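Local coordinates for PTS system, nitrogen regulatory IIA protein (Neisseria meningitidis, PDB 2A0J), which is probably a phosphocarrier of the nitrogen-related phosphotransferase system, taking up a phosphoryl group and regulating partner proteins, at residues Gly55-Gly60 against Val87-Pro92; Gly62-His67 against Lys95-Ile100. All blocks are in the same frame, centred on the assembly; numbering follows the deposited sequence.

Contact 1: residues Gly55-Gly60 against Val87-Pro92; sequences GSTGLG and VGFDAP
An ST turn at S56, in the loop between helix 41-52 and strand 63-70, meets the loop at F89-P92 that leads into strand 97-106. S56 is the polar centre of the contact. Its OG is anti to the backbone N (chi1 -175°), which carries the hydroxyl across to the second loop. There S56 OG donates a hydrogen bond to F89 O at 2.8 Å. The donor sits 29° off the carbonyl plane. The same S56 OG accepts from G58 N at 3.2 Å, and this bond closes the ST turn. The hydroxyl thus holds its own loop and the neighbouring one together. F89 O has a second donor, K22 NZ, at helix 22-33. S56 CB also packs against D90 O, 3.2 Å away.

The F89 ring has its edge toward loop 55-60. T57 OG1 approaches this edge in the ring plane, 3.7 Å from F89 CE2. T57 OG1 has its hydrogen bond elsewhere, with E52 OE1. Elsewhere the ring packs on A64 and P66 of strand 63-70 and on L25 and F26, and K22 makes a cation-pi contact with it.

At the other end, the proline ring of P92 presses on the backbone of G58. P92 CD is 3.0 Å from G58 O, and P92 CG is almost as near. G58 has no side chain, which lets G58 CA lie 4.8 Å from A91 CA. D90 has positive phi (59°), which turns the chain between F89 and A91. The contact is thus a loop-to-loop junction built on an ST turn, next to the starts of strands 63-70 and 97-106 in this type 2 EIIA domain.

Contact 2: residues Gly62-His67 against Lys95-Ile100; sequences GVAIPH and KPVSLI
A short parallel strand pairing joins V63-A64, the start of edge strand 63-70, with G62 just before it, to L99-I100 of strand 97-106. V63 pairs with L99 and A64 with I100. G62 O grips two successive amides. L99 N lies 3.0 Å from G62 O, nearly along the C=O axis, and S98 N lies 2.9 Å from G62 O, tilted from the carbonyl plane. This pair of hydrogen bonds sits where the chain turns a corner at S98. A64 N returns a weak bond to L99 O at 3.2 Å. One water bridges G62 N and K95 O.

V97 CB rests 3.3 Å from G62 O. Further along, P66 CD lies 3.5 Å from I100 CG2, the side chains crossing at about a right angle. V63 and L99 point to the face opposite A64 and I100, where V63 meets F124 and R130 and L99 meets L133 and M134.

H67 ND1 donates to I65 O at 2.7 Å, with I65 O 4° out of the ring plane. The bond holds the ring's rotation and occupies ND1, consistent with NE2 taking the phosphoryl group, as in related EIIA proteins. V63-H67 is part of the type 2 EIIA histidine signature, so H67 is probably the phosphorylated residue.

Overall arrangement
Contacts 1 and 2 are neighbours, with centres about 6 Å apart, and their segments alternate along the chain. Contact 1 joins the loops that lead into strands 63-70 and 97-106; contact 2 pairs the starts of those strands. Backbone bonds tie them together. T57 O of contact 1 lies 3.0 Å from I65 N of contact 2, and V87 O lies 2.8 Å from V97 N; both are probable hydrogen bonds. F89 also packs on the sheet, with F89 CD1 3.3 Å from V97 CG2. Loop 55-60 therefore runs beside the strand of the probable phosphorylation site, with T57 OG1 3.3 Å from P66 CA, next to H67.

Contact 1: residues Gly55-Gly60 against Val87-Pro92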
loop_
_atom_site.group_PDB
_atom_site.type_symbol
_atom_site.label_atom_id
_atom_site.label_comp_id
_atom_site.label_asym_id
_atom_site.label_seq_id
_atom_site.Cartn_x
_atom_site.Cartn_y
_atom_site.Cartn_z
ATOM N N GLY A 55 4.724 14.558 1.422
ATOM C CA GLY A 55 3.989 14.711 0.180
ATOM C C GLY A 55 3.280 13.431 -0.226
ATOM O O GLY A 55 3.732 12.334 0.101
ATOM N N SER A 56 2.173 13.579 -0.950
ATOM C CA SER A 56 1.376 12.448 -1.406
ATOM C C SER A 56 2.172 11.340 -2.084
ATOM O O SER A 56 3.009 11.587 -2.958
ATOM C CB SER A 56 0.283 12.923 -2.367
ATOM O OG SER A 56 -0.578 11.850 -2.721
ATOM N N THR A 57 1.887 10.108 -1.675
ATOM C CA THR A 57 2.548 8.945 -2.236
ATOM C C THR A 57 1.716 8.413 -3.381
ATOM O O THR A 57 1.898 7.285 -3.819
ATOM C CB THR A 57 2.759 7.842 -1.173
ATOM O OG1 THR A 57 1.560 7.667 -0.401
ATOM C CG2 THR A 57 3.899 8.230 -0.250
ATOM N N GLY A 58 0.793 9.248 -3.856
ATOM C CA GLY A 58 -0.046 8.883 -4.981
ATOM C C GLY A 58 0.795 8.945 -6.243
ATOM O O GLY A 58 1.556 9.892 -6.444
ATOM N N LEU A 59 0.668 7.935 -7.095
ATOM C CA LEU A 59 1.440 7.878 -8.334
ATOM C C LEU A 59 0.678 8.490 -9.496
ATOM O O LEU A 59 1.232 8.698 -10.573
ATOM C CB LEU A 59 1.779 6.425 -8.673
ATOM C CG LEU A 59 2.641 5.637 -7.685
ATOM C CD1 LEU A 59 2.692 4.183 -8.120
ATOM C CD2 LEU A 59 4.038 6.233 -7.627
ATOM N N GLY A 60 -0.595 8.783 -9.264
ATOM C CA GLY A 60 -1.426 9.340 -10.310
ATOM C C GLY A 60 -2.308 8.226 -10.858
ATOM O O GLY A 60 -1.917 7.054 -10.832
ATOM N N VAL A 87 -10.920 7.821 -2.962
ATOM C CA VAL A 87 -10.579 8.657 -1.813
ATOM C C VAL A 87 -9.632 9.782 -2.203
ATOM O O VAL A 87 -8.653 9.554 -2.913
ATOM C CB VAL A 87 -9.920 7.805 -0.690
ATOM C CG1 VAL A 87 -9.199 8.696 0.312
ATOM C CG2 VAL A 87 -10.978 6.984 0.017
ATOM N N GLY A 88 -9.943 10.996 -1.749
ATOM C CA GLY A 88 -9.097 12.148 -2.039
ATOM C C GLY A 88 -7.747 11.882 -1.410
ATOM O O GLY A 88 -7.627 11.843 -0.189
ATOM N N PHE A 89 -6.733 11.694 -2.246
ATOM C CA PHE A 89 -5.393 11.370 -1.774
ATOM C C PHE A 89 -4.382 12.488 -1.977
ATOM O O PHE A 89 -3.187 12.283 -1.764
ATOM C CB PHE A 89 -4.889 10.125 -2.507
ATOM C CG PHE A 89 -4.161 9.154 -1.631
ATOM C CD1 PHE A 89 -4.863 8.307 -0.775
ATOM C CD2 PHE A 89 -2.767 9.081 -1.656
ATOM C CE1 PHE A 89 -4.182 7.397 0.049
ATOM C CE2 PHE A 89 -2.074 8.179 -0.836
ATOM C CZ PHE A 89 -2.780 7.337 0.016
ATOM N N ASP A 90 -4.847 13.660 -2.396
ATOM C CA ASP A 90 -3.948 14.780 -2.628
ATOM C C ASP A 90 -2.925 14.370 -3.692
ATOM O O ASP A 90 -1.804 14.874 -3.725
ATOM C CB ASP A 90 -3.239 15.170 -1.324
ATOM C CG ASP A 90 -4.212 15.331 -0.149
ATOM O OD1 ASP A 90 -4.568 14.314 0.491
ATOM O OD2 ASP A 90 -4.637 16.476 0.127
ATOM N N ALA A 91 -3.339 13.450 -4.563
ATOM C CA ALA A 91 -2.502 12.926 -5.641
ATOM C C ALA A 91 -1.913 13.986 -6.575
ATOM O O ALA A 91 -2.430 15.100 -6.678
ATOM C CB ALA A 91 -3.296 11.916 -6.454
ATOM N N PRO A 92 -0.823 13.633 -7.285
ATOM C CA PRO A 92 -0.113 14.504 -8.231
ATOM C C PRO A 92 -0.926 14.982 -9.439
ATOM O O PRO A 92 -0.567 15.983 -10.062
ATOM C CB PRO A 92 1.090 13.653 -8.654
ATOM C CG PRO A 92 1.315 12.770 -7.491
ATOM C CD PRO A 92 -0.088 12.367 -7.112
#

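Contact 2: residues Gly62-His67 against Lys95-Ile100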
loop_
_atom_site.group_PDB
_atom_site.type_symbol
_atom_site.label_atom_id
_atom_site.label_comp_id
_atom_site.label_asym_id
_atom_site.label_seq_id
_atom_site.Cartn_x
_atom_site.Cartn_y
_atom_site.Cartn_z
ATOM N N GLY A 62 -5.517 7.129 -9.771
ATOM C CA GLY A 62 -6.176 6.291 -8.779
ATOM C C GLY A 62 -5.305 5.322 -7.997
ATOM O O GLY A 62 -5.822 4.501 -7.234
ATOM N N VAL A 63 -3.992 5.411 -8.184
ATOM C CA VAL A 63 -3.056 4.543 -7.487
ATOM C C VAL A 63 -2.186 5.310 -6.488
ATOM O O VAL A 63 -1.977 6.518 -6.624
ATOM C CB VAL A 63 -2.129 3.828 -8.477
ATOM C CG1 VAL A 63 -1.161 2.915 -7.716
ATOM C CG2 VAL A 63 -2.957 3.041 -9.486
ATOM N N ALA A 64 -1.688 4.597 -5.482
ATOM C CA ALA A 64 -0.827 5.183 -4.459
ATOM C C ALA A 64 -0.007 4.081 -3.784
ATOM O O ALA A 64 -0.385 2.904 -3.800
ATOM C CB ALA A 64 -1.669 5.934 -3.422
ATOM N N ILE A 65 1.112 4.473 -3.187
ATOM C CA ILE A 65 2.001 3.537 -2.510
ATOM C C ILE A 65 2.522 4.102 -1.196
ATOM O O ILE A 65 3.693 4.452 -1.086
ATOM C CB ILE A 65 3.222 3.181 -3.391
ATOM C CG1 ILE A 65 3.834 4.464 -3.973
ATOM C CG2 ILE A 65 2.813 2.214 -4.491
ATOM C CD1 ILE A 65 5.184 4.271 -4.636
ATOM N N PRO A 66 1.654 4.202 -0.176
ATOM C CA PRO A 66 2.120 4.741 1.106
ATOM C C PRO A 66 3.186 3.799 1.671
ATOM O O PRO A 66 3.058 2.579 1.558
ATOM C CB PRO A 66 0.850 4.748 1.970
ATOM C CG PRO A 66 -0.278 4.713 0.985
ATOM C CD PRO A 66 0.235 3.812 -0.104
ATOM N N HIS A 67 4.235 4.346 2.275
ATOM C CA HIS A 67 5.275 3.490 2.845
ATOM C C HIS A 67 6.047 4.151 3.996
ATOM O O HIS A 67 5.990 5.370 4.178
ATOM C CB HIS A 67 6.250 3.041 1.744
ATOM C CG HIS A 67 6.855 4.169 0.966
ATOM N ND1 HIS A 67 6.204 4.790 -0.077
ATOM C CD2 HIS A 67 8.047 4.801 1.093
ATOM C CE1 HIS A 67 6.968 5.753 -0.561
ATOM N NE2 HIS A 67 8.092 5.781 0.133
ATOM N N LYS A 95 -6.709 13.474 -9.199
ATOM C CA LYS A 95 -7.734 12.436 -9.145
ATOM C C LYS A 95 -7.620 11.607 -7.878
ATOM O O LYS A 95 -6.517 11.316 -7.419
ATOM C CB LYS A 95 -7.622 11.499 -10.350
ATOM C CG LYS A 95 -7.761 12.171 -11.707
ATOM C CD LYS A 95 -7.645 11.143 -12.825
ATOM C CE LYS A 95 -7.641 11.804 -14.189
ATOM N NZ LYS A 95 -6.458 12.699 -14.356
ATOM N N PRO A 96 -8.766 11.212 -7.294
ATOM C CA PRO A 96 -8.802 10.401 -6.071
ATOM C C PRO A 96 -8.252 8.993 -6.344
ATOM O O PRO A 96 -8.060 8.623 -7.502
ATOM C CB PRO A 96 -10.281 10.409 -5.702
ATOM C CG PRO A 96 -10.949 10.472 -7.044
ATOM C CD PRO A 96 -10.128 11.498 -7.776
ATOM N N VAL A 97 -7.996 8.215 -5.290
ATOM C CA VAL A 97 -7.436 6.870 -5.463
ATOM C C VAL A 97 -8.303 5.717 -4.955
ATOM O O VAL A 97 -9.005 5.841 -3.945
ATOM C CB VAL A 97 -6.050 6.760 -4.781
ATOM C CG1 VAL A 97 -5.196 7.965 -5.143
ATOM C CG2 VAL A 97 -6.219 6.638 -3.281
ATOM N N SER A 98 -8.230 4.583 -5.650
ATOM C CA SER A 98 -9.010 3.404 -5.266
ATOM C C SER A 98 -8.129 2.176 -5.065
ATOM O O SER A 98 -8.583 1.145 -4.565
ATOM C CB SER A 98 -10.077 3.098 -6.326
ATOM O OG SER A 98 -11.117 4.067 -6.312
ATOM N N LEU A 99 -6.870 2.288 -5.465
ATOM C CA LEU A 99 -5.928 1.186 -5.321
ATOM C C LEU A 99 -4.749 1.610 -4.450
ATOM O O LEU A 99 -3.929 2.433 -4.853
ATOM C CB LEU A 99 -5.460 0.728 -6.701
ATOM C CG LEU A 99 -6.620 0.263 -7.590
ATOM C CD1 LEU A 99 -6.087 -0.388 -8.858
ATOM C CD2 LEU A 99 -7.489 -0.718 -6.822
ATOM N N ILE A 100 -4.673 1.043 -3.250
ATOM C CA ILE A 100 -3.609 1.395 -2.314
ATOM C C ILE A 100 -2.703 0.231 -1.883
ATOM O O ILE A 100 -3.172 -0.764 -1.328
ATOM C CB ILE A 100 -4.199 2.056 -1.014
ATOM C CG1 ILE A 100 -5.159 3.198 -1.374
ATOM C CG2 ILE A 100 -3.073 2.605 -0.139
ATOM C CD1 ILE A 100 -6.554 2.751 -1.761
HETATM O O HOH W 1 -4.646 9.927 -8.849
#